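Local atomic coordinates of cellulose-binding protein (Saccharophagus degradans, PDB entry 2X32), a protein that binds a long-chain polyisoprenoid diphosphate in the core of its YceI-like domain and is implicated in plant cell wall breakdown. Residues A[71-85]-A[102-114]. Residues are numbered along the deposited sequence; the frame is centred on the assembly and turned at random. Where two conformers were deposited one is given.
Sequences LFETATYSVATVTVP and VDVSATLDLHGVP. With OTP ((2E,6E,10E,14E,18E,22E,26E)-3,7,11,15,19,23,27,31-octamethyldotriaconta-2,6,10,14,18,22,26,30-octaenyl trihydrogen diphosphate), chain C.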
# COMPACT_ATOMS: atom_id res chain seq x y z
N LEU A 71 10.69 -8.34 -10.00
CA LEU A 71 10.73 -7.44 -8.86
C LEU A 71 10.01 -8.09 -7.67
O LEU A 71 10.64 -8.47 -6.69
CB LEU A 71 10.22 -6.06 -9.21
CG LEU A 71 10.15 -5.07 -8.06
CD1 LEU A 71 11.56 -4.62 -7.71
CD2 LEU A 71 9.18 -3.93 -8.44
N PHE A 72 8.68 -8.19 -7.75
CA PHE A 72 7.91 -8.73 -6.69
C PHE A 72 8.05 -10.23 -6.57
O PHE A 72 7.85 -10.81 -5.49
CB PHE A 72 6.45 -8.36 -6.86
CG PHE A 72 6.23 -6.87 -6.84
CD1 PHE A 72 6.74 -6.10 -5.78
CD2 PHE A 72 5.51 -6.23 -7.81
CE1 PHE A 72 6.57 -4.76 -5.76
CE2 PHE A 72 5.35 -4.87 -7.80
CZ PHE A 72 5.85 -4.13 -6.81
N GLU A 73 8.37 -10.89 -7.69
CA GLU A 73 8.52 -12.38 -7.74
C GLU A 73 7.24 -13.05 -7.28
O GLU A 73 7.23 -13.81 -6.33
CB GLU A 73 9.73 -12.83 -6.90
CG GLU A 73 11.00 -12.25 -7.38
CD GLU A 73 12.17 -12.86 -6.65
OE1 GLU A 73 12.49 -12.44 -5.55
OE2 GLU A 73 12.80 -13.81 -7.19
N THR A 74 6.15 -12.71 -7.98
CA THR A 74 4.81 -13.10 -7.56
C THR A 74 4.50 -14.60 -7.55
O THR A 74 3.54 -15.00 -6.86
CB THR A 74 3.72 -12.36 -8.35
OG1 THR A 74 3.74 -12.75 -9.71
CG2 THR A 74 3.87 -10.82 -8.21
N ALA A 75 5.28 -15.42 -8.25
CA ALA A 75 5.07 -16.89 -8.13
C ALA A 75 5.35 -17.32 -6.68
O ALA A 75 4.79 -18.33 -6.20
CB ALA A 75 5.88 -17.66 -9.12
N THR A 76 6.21 -16.58 -5.98
CA THR A 76 6.51 -16.84 -4.57
C THR A 76 5.73 -15.97 -3.63
O THR A 76 5.21 -16.42 -2.58
CB THR A 76 8.02 -16.65 -4.34
OG1 THR A 76 8.72 -17.59 -5.20
CG2 THR A 76 8.42 -16.93 -2.89
N TYR A 77 5.57 -14.71 -4.06
CA TYR A 77 4.96 -13.67 -3.24
C TYR A 77 3.78 -13.02 -3.98
O TYR A 77 3.93 -12.00 -4.68
CB TYR A 77 5.97 -12.59 -2.89
CG TYR A 77 7.24 -13.08 -2.24
CD1 TYR A 77 7.23 -13.59 -0.97
CD2 TYR A 77 8.40 -13.09 -2.94
CE1 TYR A 77 8.36 -14.06 -0.39
CE2 TYR A 77 9.56 -13.55 -2.35
CZ TYR A 77 9.50 -14.07 -1.07
OH TYR A 77 10.67 -14.54 -0.48
N SER A 78 2.58 -13.61 -3.88
CA SER A 78 1.46 -13.14 -4.68
C SER A 78 0.87 -11.83 -4.10
O SER A 78 0.27 -11.03 -4.83
CB SER A 78 0.37 -14.19 -4.81
OG SER A 78 -0.05 -14.60 -3.54
N VAL A 79 0.95 -11.67 -2.79
CA VAL A 79 0.36 -10.52 -2.07
C VAL A 79 1.35 -9.92 -1.09
O VAL A 79 2.29 -10.59 -0.67
CB VAL A 79 -0.94 -10.85 -1.37
CG1 VAL A 79 -1.95 -11.40 -2.36
CG2 VAL A 79 -0.77 -11.82 -0.22
N ALA A 80 1.16 -8.63 -0.79
CA ALA A 80 1.82 -7.90 0.32
C ALA A 80 0.72 -7.59 1.33
O ALA A 80 -0.42 -7.26 0.95
CB ALA A 80 2.52 -6.63 -0.13
N THR A 81 1.00 -7.79 2.61
CA THR A 81 -0.03 -7.68 3.64
C THR A 81 0.40 -6.67 4.67
O THR A 81 1.52 -6.76 5.22
CB THR A 81 -0.24 -9.02 4.32
OG1 THR A 81 -0.60 -9.97 3.32
CG2 THR A 81 -1.29 -8.91 5.38
N VAL A 82 -0.45 -5.67 4.91
CA VAL A 82 -0.23 -4.70 5.96
C VAL A 82 -1.19 -4.99 7.11
O VAL A 82 -2.38 -5.18 6.91
CB VAL A 82 -0.53 -3.25 5.47
CG1 VAL A 82 -0.21 -2.24 6.54
CG2 VAL A 82 0.24 -2.93 4.18
N THR A 83 -0.66 -5.01 8.33
CA THR A 83 -1.49 -5.18 9.50
C THR A 83 -1.25 -4.02 10.46
O THR A 83 -0.11 -3.57 10.65
CB THR A 83 -1.20 -6.52 10.17
OG1 THR A 83 -1.25 -7.57 9.21
CG2 THR A 83 -2.22 -6.78 11.22
N VAL A 84 -2.33 -3.49 11.05
CA VAL A 84 -2.27 -2.24 11.88
C VAL A 84 -3.24 -2.44 13.03
O VAL A 84 -4.41 -2.68 12.78
CB VAL A 84 -2.72 -1.00 11.09
CG1 VAL A 84 -2.65 0.31 11.97
CG2 VAL A 84 -1.95 -0.75 9.72
N PRO A 85 -2.79 -2.27 14.28
CA PRO A 85 -3.74 -2.23 15.41
C PRO A 85 -4.53 -0.95 15.41
O PRO A 85 -3.96 0.14 15.16
CB PRO A 85 -2.83 -2.29 16.66
CG PRO A 85 -1.54 -1.88 16.17
CD PRO A 85 -1.40 -2.39 14.77
N VAL A 102 -3.73 9.35 13.44
CA VAL A 102 -3.38 8.14 14.20
C VAL A 102 -1.94 7.81 13.89
O VAL A 102 -1.61 7.62 12.74
CB VAL A 102 -4.31 6.94 13.81
CG1 VAL A 102 -4.09 5.70 14.71
CG2 VAL A 102 -5.79 7.33 13.87
N ASP A 103 -1.08 7.77 14.89
CA ASP A 103 0.32 7.37 14.74
C ASP A 103 0.35 5.85 14.87
O ASP A 103 -0.05 5.32 15.92
CB ASP A 103 1.13 8.01 15.84
CG ASP A 103 1.18 9.53 15.73
OD1 ASP A 103 1.29 10.01 14.59
OD2 ASP A 103 1.14 10.18 16.79
N VAL A 104 0.69 5.17 13.78
CA VAL A 104 0.69 3.70 13.70
C VAL A 104 2.07 3.11 13.55
O VAL A 104 2.95 3.70 12.97
CB VAL A 104 -0.22 3.20 12.54
CG1 VAL A 104 -1.59 3.78 12.59
CG2 VAL A 104 0.40 3.48 11.17
N SER A 105 2.21 1.87 14.05
CA SER A 105 3.31 1.02 13.72
C SER A 105 2.66 -0.10 12.92
O SER A 105 1.98 -0.99 13.50
CB SER A 105 3.98 0.45 14.97
OG SER A 105 4.62 1.50 15.64
N ALA A 106 2.72 0.01 11.61
CA ALA A 106 2.03 -0.94 10.73
C ALA A 106 3.08 -1.94 10.30
O ALA A 106 4.19 -1.56 9.94
CB ALA A 106 1.50 -0.21 9.50
N THR A 107 2.74 -3.21 10.29
CA THR A 107 3.65 -4.20 9.75
C THR A 107 3.33 -4.45 8.29
O THR A 107 2.18 -4.67 7.94
CB THR A 107 3.57 -5.49 10.57
OG1 THR A 107 3.90 -5.17 11.93
CG2 THR A 107 4.58 -6.53 10.08
N LEU A 108 4.35 -4.34 7.46
CA LEU A 108 4.25 -4.61 6.02
C LEU A 108 5.04 -5.88 5.72
O LEU A 108 6.27 -5.91 5.89
CB LEU A 108 4.77 -3.45 5.17
CG LEU A 108 4.93 -3.76 3.67
CD1 LEU A 108 3.57 -4.07 2.99
CD2 LEU A 108 5.60 -2.51 3.00
N ASP A 109 4.35 -6.91 5.24
CA ASP A 109 4.93 -8.16 4.79
C ASP A 109 5.01 -8.10 3.27
O ASP A 109 3.97 -8.26 2.58
CB ASP A 109 4.08 -9.34 5.27
CG ASP A 109 4.50 -10.66 4.67
OD1 ASP A 109 5.67 -10.78 4.32
OD2 ASP A 109 3.62 -11.55 4.50
N LEU A 110 6.20 -7.75 2.76
CA LEU A 110 6.46 -7.57 1.35
C LEU A 110 7.73 -8.28 0.98
O LEU A 110 8.77 -8.07 1.63
CB LEU A 110 6.63 -6.09 1.04
CG LEU A 110 7.10 -5.67 -0.35
CD1 LEU A 110 6.06 -6.19 -1.43
CD2 LEU A 110 7.26 -4.14 -0.43
N HIS A 111 7.65 -9.07 -0.09
CA HIS A 111 8.79 -9.74 -0.65
C HIS A 111 9.59 -10.53 0.38
O HIS A 111 10.84 -10.57 0.35
CB HIS A 111 9.64 -8.73 -1.41
CG HIS A 111 10.70 -9.32 -2.28
ND1 HIS A 111 10.48 -10.17 -3.35
CD2 HIS A 111 12.04 -9.17 -2.20
CE1 HIS A 111 11.66 -10.51 -3.88
NE2 HIS A 111 12.60 -9.91 -3.20
N GLY A 112 8.85 -11.17 1.29
CA GLY A 112 9.40 -12.01 2.34
C GLY A 112 10.17 -11.36 3.43
O GLY A 112 10.90 -12.08 4.16
N VAL A 113 10.06 -10.04 3.59
CA VAL A 113 10.79 -9.32 4.63
C VAL A 113 9.85 -8.42 5.44
O VAL A 113 9.78 -7.20 5.16
CB VAL A 113 11.89 -8.43 4.04
CG1 VAL A 113 12.80 -7.90 5.16
CG2 VAL A 113 12.77 -9.19 3.07
N PRO A 114 9.20 -8.95 6.47
CA PRO A 114 8.32 -8.10 7.30
C PRO A 114 9.07 -6.93 7.93
O PRO A 114 10.17 -7.10 8.43
CB PRO A 114 7.83 -9.08 8.39
CG PRO A 114 7.78 -10.40 7.64
CD PRO A 114 9.09 -10.37 6.87
O7 OTP C . 12.90 3.78 -19.88
P2 OTP C . 12.36 2.51 -20.49
O5 OTP C . 13.36 1.82 -21.40
O6 OTP C . 10.97 2.64 -21.06
O4 OTP C . 12.25 1.49 -19.20
P1 OTP C . 10.91 0.92 -18.51
O2 OTP C . 10.41 2.05 -17.63
O3 OTP C . 10.00 0.14 -19.44
O1 OTP C . 11.36 -0.14 -17.38
C40 OTP C . 12.02 0.38 -16.21
C39 OTP C . 11.22 0.06 -14.95
C37 OTP C . 10.96 0.96 -14.01
C38 OTP C . 11.36 2.44 -14.02
C36 OTP C . 10.19 0.53 -12.76
C35 OTP C . 11.03 0.43 -11.51
C34 OTP C . 10.15 0.09 -10.29
C32 OTP C . 10.35 0.54 -9.04
C33 OTP C . 11.42 1.53 -8.71
C31 OTP C . 9.32 0.14 -7.98
C30 OTP C . 9.82 -0.56 -6.74
C29 OTP C . 8.70 -0.80 -5.73
C27 OTP C . 8.84 -0.73 -4.41
C28 OTP C . 10.17 -0.52 -3.69
C26 OTP C . 7.65 -0.81 -3.49
C25 OTP C . 6.29 -0.91 -4.14
C24 OTP C . 5.11 -0.57 -3.20
C22 OTP C . 4.31 -1.44 -2.59
C23 OTP C . 4.31 -2.93 -2.81
C21 OTP C . 3.27 -0.90 -1.66
C20 OTP C . 3.55 -1.23 -0.17
C19 OTP C . 2.47 -0.73 0.79
C17 OTP C . 2.55 0.33 1.59
C18 OTP C . 3.77 1.14 1.86
C16 OTP C . 1.30 0.77 2.33
C15 OTP C . 1.46 0.74 3.82
C14 OTP C . 0.12 0.83 4.53
C12 OTP C . -0.09 1.48 5.70
C13 OTP C . 1.02 2.25 6.42
C11 OTP C . -1.42 1.49 6.37
C10 OTP C . -2.58 0.94 5.63
C9 OTP C . -3.96 1.21 6.23
C7 OTP C . -4.73 0.33 6.89
C8 OTP C . -4.46 -1.15 7.06
C6 OTP C . -6.03 0.84 7.48
C5 OTP C . -5.95 1.18 8.95
C4 OTP C . -7.28 1.59 9.53
C2 OTP C . -7.41 2.54 10.46
C3 OTP C . -6.35 3.35 11.12
C1 OTP C . -8.80 2.82 10.97
O HOH W 1 5.01 -10.07 -0.61
O HOH W 2 1.75 -11.08 2.45
O HOH W 3 -0.75 1.06 15.59
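T81 O accepts from D109 N at 2.8 Å, almost straight with an N-H...O angle of 174°, while the CA-H of L108 approaches the same oxygen. D109 O returns the bond to T81 N, and T83 and T107 repeat the exchange, pairing strand 79-85 with strand 99-109 antiparallel in the curled sheet of the YceI-like domain, whose core holds the octaprenyl diphosphate.

V82 and V84, with A106, L108 and L110, face that lipid. V82 sets CG1 anti to its backbone N (chi1 -176°), and both methyls rest on OTP C14, CG1 at 3.7 Å, while CG2 also meets L108 CD1. L108 divides its methyls, CD1 against V82 CG2 and CD2 toward OTP C20. V84 CG2 presses tightly on A106 CB at 3.5 Å and also touches OTP C8; its other methyl meets V104 CG1.

On the outer face, one water accepts from T81 OG1 and donates to both D109 OD2 and V79 O, tying the hydroxyl to the carboxylate. A second water joins V79 O to H111 N beside the type I' turn 110-113 that leads from strand 99-109 to strand 115-125. There Y77 lays one ring face over the turn, with H111 CA 4.0 Å from its centroid and G112 N 3.4 Å from Y77 CE1. The H111 ring reaches the C-terminal end of helix 61-72, where ND1 makes a weak 3.5 Å bond to F72 O.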